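Local coordinates for protein cryptochrome DASH (Arabidopsis thaliana, PDB 2J4D) that repairs cyclobutane pyrimidine dimers in single-stranded DNA as a photolyase carrying FAD and a folate light antenna, and may serve as a blue-light photoreceptor, at residues 92-104 and 239-253. Sequence-based numbering, arbitrary orientation.
Sequences ALRGGFLMECLVD and PQEVTRGMRFVGGES
E100 and R247 reach for each other from opposite directions and meet end-on, carboxylate and guanidinium nearly coplanar (14° apart). R247 NH1 bonds to the syn lone pair of E100 OE1 at 2.9 Å, and NH2 to OE2 at 3.0 Å. OE1 takes a second, almost straight bond from the backbone N of G250 (3.0 Å), which arrives well above the carboxylate plane. The bend of R247 at chi2 (-72°) brings its guanidinium round to E100; NH1 also bonds to F248 O, which lies in the guanidinium plane, and with the E100 bonds this fixes the rotation of the group. With an alanine in place of E100, the R247 guanidinium is likely to lose its carboxylate partner and the G250 N-H its acceptor. Next to this pair, G250 CA sits over one face of the F97 ring, 3.5 Å from its centroid, a CH-pi contact; W291 meets the same ring edge-to-face. G250 lies so close to F97 O and E100 CB that there is no room for a CB. The contact docks helix 92-111 of the Rossmann-like photolyase alpha/beta domain onto the linker that leads through strand 245-248 into helix 252-265; the side chain of F248, at the end of that strand, is about 7 Å from the bound FAD. G251 is the N-cap residue of the new helix, and D104 meets its first turn: CG stands anti to the backbone N (chi1 -173°), letting OD1 accept from S253 OG at 2.7 Å through its syn lone pair and OD2 from S253 N at 2.8 Å. A water joins C101 O to E252 N. Toward the other end of the contact, A92 CB touches Q240 CB (3.5 Å), while L93 CG and CD1 lie against Q240 NE2, which bonds to S384 O, and CD2 meets Q240 O and V242 CG2. A second water links A92 O to Q240 N.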
loop_
_atom_site.group_PDB
_atom_site.type_symbol
_atom_site.label_atom_id
_atom_site.label_comp_id
_atom_site.label_asym_id
_atom_site.label_seq_id
_atom_site.Cartn_x
_atom_site.Cartn_y
_atom_site.Cartn_z
ATOM N N ALA A 92 -5.947 13.787 1.957
ATOM C CA ALA A 92 -6.134 13.887 3.400
ATOM C C ALA A 92 -6.255 12.555 4.134
ATOM O O ALA A 92 -5.666 12.383 5.204
ATOM C CB ALA A 92 -7.359 14.757 3.698
ATOM N N LEU A 93 -7.010 11.611 3.579
ATOM C CA LEU A 93 -7.170 10.335 4.267
ATOM C C LEU A 93 -5.867 9.541 4.361
ATOM O O LEU A 93 -5.563 8.997 5.420
ATOM C CB LEU A 93 -8.276 9.495 3.618
ATOM C CG LEU A 93 -9.693 10.093 3.691
ATOM C CD1 LEU A 93 -10.658 9.176 2.978
ATOM C CD2 LEU A 93 -10.124 10.284 5.135
ATOM N N ARG A 94 -5.090 9.462 3.281
ATOM C CA ARG A 94 -3.832 8.723 3.383
ATOM C C ARG A 94 -2.875 9.503 4.274
ATOM O O ARG A 94 -2.082 8.921 5.013
ATOM C CB ARG A 94 -3.182 8.471 2.010
ATOM C CG ARG A 94 -1.896 7.633 2.147
ATOM C CD ARG A 94 -1.378 7.034 0.829
ATOM N NE ARG A 94 -0.820 8.046 -0.068
ATOM C CZ ARG A 94 -1.446 8.523 -1.143
ATOM N NH1 ARG A 94 -2.658 8.081 -1.458
ATOM N NH2 ARG A 94 -0.848 9.430 -1.915
ATOM N N GLY A 95 -2.947 10.826 4.211
ATOM C CA GLY A 95 -2.097 11.626 5.071
ATOM C C GLY A 95 -2.399 11.330 6.532
ATOM O O GLY A 95 -1.496 11.203 7.355
ATOM N N GLY A 96 -3.680 11.225 6.865
ATOM C CA GLY A 96 -4.057 10.929 8.237
ATOM C C GLY A 96 -3.554 9.555 8.660
ATOM O O GLY A 96 -3.093 9.367 9.787
ATOM N N PHE A 97 -3.648 8.590 7.754
ATOM C CA PHE A 97 -3.187 7.230 8.032
ATOM C C PHE A 97 -1.665 7.258 8.259
ATOM O O PHE A 97 -1.153 6.601 9.169
ATOM C CB PHE A 97 -3.552 6.317 6.854
ATOM C CG PHE A 97 -3.290 4.852 7.103
ATOM C CD1 PHE A 97 -4.255 4.048 7.724
ATOM C CD2 PHE A 97 -2.104 4.267 6.677
ATOM C CE1 PHE A 97 -4.041 2.678 7.909
ATOM C CE2 PHE A 97 -1.870 2.888 6.857
ATOM C CZ PHE A 97 -2.841 2.093 7.472
ATOM N N LEU A 98 -0.942 8.026 7.442
ATOM C CA LEU A 98 0.510 8.133 7.611
ATOM C C LEU A 98 0.872 8.652 9.004
ATOM O O LEU A 98 1.769 8.114 9.653
ATOM C CB LEU A 98 1.129 9.071 6.556
ATOM C CG LEU A 98 2.563 9.564 6.842
ATOM C CD1 LEU A 98 3.521 8.382 6.924
ATOM C CD2 LEU A 98 3.024 10.514 5.734
ATOM N N MET A 99 0.186 9.694 9.474
ATOM C CA MET A 99 0.504 10.234 10.798
ATOM C C MET A 99 0.323 9.166 11.876
ATOM O O MET A 99 1.157 9.041 12.773
ATOM C CB MET A 99 -0.358 11.467 11.126
ATOM C CG MET A 99 -0.175 12.640 10.153
ATOM S SD MET A 99 1.576 13.054 9.824
ATOM C CE MET A 99 1.559 13.296 8.081
ATOM N N GLU A 100 -0.762 8.402 11.800
ATOM C CA GLU A 100 -0.977 7.343 12.781
ATOM C C GLU A 100 0.164 6.326 12.696
ATOM O O GLU A 100 0.618 5.820 13.723
ATOM C CB GLU A 100 -2.337 6.664 12.559
ATOM C CG GLU A 100 -3.504 7.628 12.769
ATOM C CD GLU A 100 -4.871 6.981 12.632
ATOM O OE1 GLU A 100 -5.117 6.278 11.631
ATOM O OE2 GLU A 100 -5.713 7.195 13.529
ATOM N N CYS A 101 0.635 6.037 11.480
ATOM C CA CYS A 101 1.747 5.093 11.297
ATOM C C CYS A 101 3.009 5.592 11.994
ATOM O O CYS A 101 3.731 4.819 12.623
ATOM C CB CYS A 101 2.073 4.897 9.812
ATOM S SG CYS A 101 0.835 3.981 8.862
ATOM N N LEU A 102 3.283 6.887 11.861
ATOM C CA LEU A 102 4.471 7.475 12.474
ATOM C C LEU A 102 4.377 7.465 13.995
ATOM O O LEU A 102 5.350 7.147 14.668
ATOM C CB LEU A 102 4.682 8.903 11.965
ATOM C CG LEU A 102 4.954 9.005 10.456
ATOM C CD1 LEU A 102 5.083 10.476 10.072
ATOM C CD2 LEU A 102 6.235 8.239 10.083
ATOM N N VAL A 103 3.213 7.816 14.532
ATOM C CA VAL A 103 3.028 7.809 15.983
ATOM C C VAL A 103 3.317 6.408 16.514
ATOM O O VAL A 103 4.050 6.240 17.494
ATOM C CB VAL A 103 1.577 8.194 16.377
ATOM C CG1 VAL A 103 1.333 7.908 17.864
ATOM C CG2 VAL A 103 1.334 9.666 16.088
ATOM N N ASP A 104 2.754 5.402 15.851
ATOM C CA ASP A 104 2.924 4.015 16.271
ATOM C C ASP A 104 4.365 3.514 16.139
ATOM O O ASP A 104 4.849 2.766 16.999
ATOM C CB ASP A 104 1.974 3.116 15.469
ATOM C CG ASP A 104 1.957 1.679 15.968
ATOM O OD1 ASP A 104 1.541 1.451 17.125
ATOM O OD2 ASP A 104 2.358 0.778 15.199
ATOM N N PRO A 239 -7.458 18.437 7.215
ATOM C CA PRO A 239 -7.791 17.110 7.733
ATOM C C PRO A 239 -9.164 16.658 7.262
ATOM O O PRO A 239 -10.059 17.479 7.051
ATOM C CB PRO A 239 -7.748 17.309 9.242
ATOM C CG PRO A 239 -6.683 18.356 9.411
ATOM C CD PRO A 239 -7.024 19.335 8.300
ATOM N N GLN A 240 -9.320 15.351 7.092
ATOM C CA GLN A 240 -10.587 14.776 6.673
ATOM C C GLN A 240 -10.782 13.523 7.508
ATOM O O GLN A 240 -9.840 12.763 7.721
ATOM C CB GLN A 240 -10.547 14.407 5.188
ATOM C CG GLN A 240 -11.889 13.977 4.620
ATOM C CD GLN A 240 -11.791 13.569 3.164
ATOM O OE1 GLN A 240 -11.115 14.226 2.372
ATOM N NE2 GLN A 240 -12.475 12.488 2.802
ATOM N N GLU A 241 -11.988 13.312 8.013
ATOM C CA GLU A 241 -12.230 12.114 8.798
ATOM C C GLU A 241 -13.209 11.243 8.029
ATOM O O GLU A 241 -13.930 11.728 7.160
ATOM C CB GLU A 241 -12.796 12.475 10.175
ATOM C CG GLU A 241 -11.867 13.357 11.029
ATOM C CD GLU A 241 -10.439 12.805 11.169
ATOM O OE1 GLU A 241 -10.261 11.573 11.126
ATOM O OE2 GLU A 241 -9.486 13.603 11.342
ATOM N N VAL A 242 -13.203 9.952 8.330
ATOM C CA VAL A 242 -14.091 9.001 7.674
ATOM C C VAL A 242 -15.471 9.141 8.301
ATOM O O VAL A 242 -15.639 8.946 9.501
ATOM C CB VAL A 242 -13.579 7.560 7.864
ATOM C CG1 VAL A 242 -14.569 6.553 7.272
ATOM C CG2 VAL A 242 -12.216 7.420 7.199
ATOM N N THR A 243 -16.455 9.477 7.481
ATOM C CA THR A 243 -17.813 9.667 7.967
ATOM C C THR A 243 -18.652 8.387 7.961
ATOM O O THR A 243 -19.506 8.204 8.827
ATOM C CB THR A 243 -18.515 10.748 7.125
ATOM O OG1 THR A 243 -18.428 10.399 5.740
ATOM C CG2 THR A 243 -17.840 12.096 7.325
ATOM N N ARG A 244 -18.398 7.511 6.991
ATOM C CA ARG A 244 -19.133 6.250 6.855
ATOM C C ARG A 244 -18.202 5.140 6.406
ATOM O O ARG A 244 -17.127 5.409 5.879
ATOM C CB ARG A 244 -20.209 6.358 5.781
ATOM C CG ARG A 244 -21.132 7.540 5.866
ATOM C CD ARG A 244 -22.234 7.339 4.840
ATOM N NE ARG A 244 -22.939 6.092 5.110
ATOM C CZ ARG A 244 -23.720 5.464 4.240
ATOM N NH1 ARG A 244 -23.900 5.964 3.027
ATOM N NH2 ARG A 244 -24.330 4.343 4.596
ATOM N N GLY A 245 -18.636 3.895 6.587
ATOM C CA GLY A 245 -17.839 2.760 6.152
ATOM C C GLY A 245 -16.596 2.437 6.958
ATOM O O GLY A 245 -16.512 2.725 8.145
ATOM N N MET A 246 -15.612 1.843 6.295
ATOM C CA MET A 246 -14.380 1.442 6.954
ATOM C C MET A 246 -13.401 2.556 7.279
ATOM O O MET A 246 -13.006 3.337 6.416
ATOM C CB MET A 246 -13.675 0.377 6.114
ATOM C CG MET A 246 -14.475 -0.901 5.977
ATOM S SD MET A 246 -13.609 -2.172 5.051
ATOM C CE MET A 246 -14.063 -1.741 3.356
ATOM N N ARG A 247 -13.011 2.599 8.546
ATOM C CA ARG A 247 -12.061 3.574 9.053
ATOM C C ARG A 247 -10.795 2.766 9.383
ATOM O O ARG A 247 -10.709 2.138 10.433
ATOM C CB ARG A 247 -12.650 4.231 10.311
ATOM C CG ARG A 247 -11.904 5.435 10.867
ATOM C CD ARG A 247 -10.611 5.038 11.523
ATOM N NE ARG A 247 -10.206 5.987 12.561
ATOM C CZ ARG A 247 -8.950 6.375 12.766
ATOM N NH1 ARG A 247 -7.968 5.905 11.998
ATOM N NH2 ARG A 247 -8.672 7.225 13.748
ATOM N N PHE A 248 -9.834 2.753 8.461
ATOM C CA PHE A 248 -8.576 2.033 8.676
ATOM C C PHE A 248 -7.730 2.780 9.694
ATOM O O PHE A 248 -7.672 4.006 9.672
ATOM C CB PHE A 248 -7.803 1.913 7.358
ATOM C CG PHE A 248 -8.351 0.868 6.427
ATOM C CD1 PHE A 248 -7.806 -0.411 6.400
ATOM C CD2 PHE A 248 -9.406 1.167 5.578
ATOM C CE1 PHE A 248 -8.302 -1.384 5.532
ATOM C CE2 PHE A 248 -9.913 0.202 4.705
ATOM C CZ PHE A 248 -9.359 -1.073 4.684
ATOM N N VAL A 249 -7.055 2.032 10.562
ATOM C CA VAL A 249 -6.223 2.594 11.625
ATOM C C VAL A 249 -4.741 2.409 11.296
ATOM O O VAL A 249 -4.267 1.288 11.197
ATOM C CB VAL A 249 -6.553 1.883 12.958
ATOM C CG1 VAL A 249 -5.753 2.485 14.113
ATOM C CG2 VAL A 249 -8.051 1.987 13.221
ATOM N N GLY A 250 -4.016 3.512 11.138
ATOM C CA GLY A 250 -2.609 3.420 10.790
ATOM C C GLY A 250 -1.704 2.782 11.823
ATOM O O GLY A 250 -2.023 2.736 13.015
ATOM N N GLY A 251 -0.575 2.259 11.353
ATOM C CA GLY A 251 0.404 1.670 12.247
ATOM C C GLY A 251 0.602 0.167 12.240
ATOM O O GLY A 251 -0.306 -0.606 11.945
ATOM N N GLU A 252 1.821 -0.235 12.581
ATOM C CA GLU A 252 2.179 -1.642 12.674
ATOM C C GLU A 252 1.309 -2.361 13.713
ATOM O O GLU A 252 0.855 -3.481 13.479
ATOM C CB GLU A 252 3.656 -1.771 13.052
ATOM C CG GLU A 252 4.086 -3.168 13.503
ATOM C CD GLU A 252 5.605 -3.296 13.643
ATOM O OE1 GLU A 252 6.266 -2.302 14.015
ATOM O OE2 GLU A 252 6.139 -4.395 13.392
ATOM N N SER A 253 1.076 -1.729 14.861
ATOM C CA SER A 253 0.257 -2.359 15.895
ATOM C C SER A 253 -1.118 -2.724 15.352
ATOM O O SER A 253 -1.576 -3.855 15.509
ATOM C CB SER A 253 0.102 -1.431 17.097
ATOM O OG SER A 253 1.368 -1.162 17.671
HETATM O O HOH W 1 -7.108 13.445 7.388
HETATM O O HOH W 2 4.080 1.785 12.292
#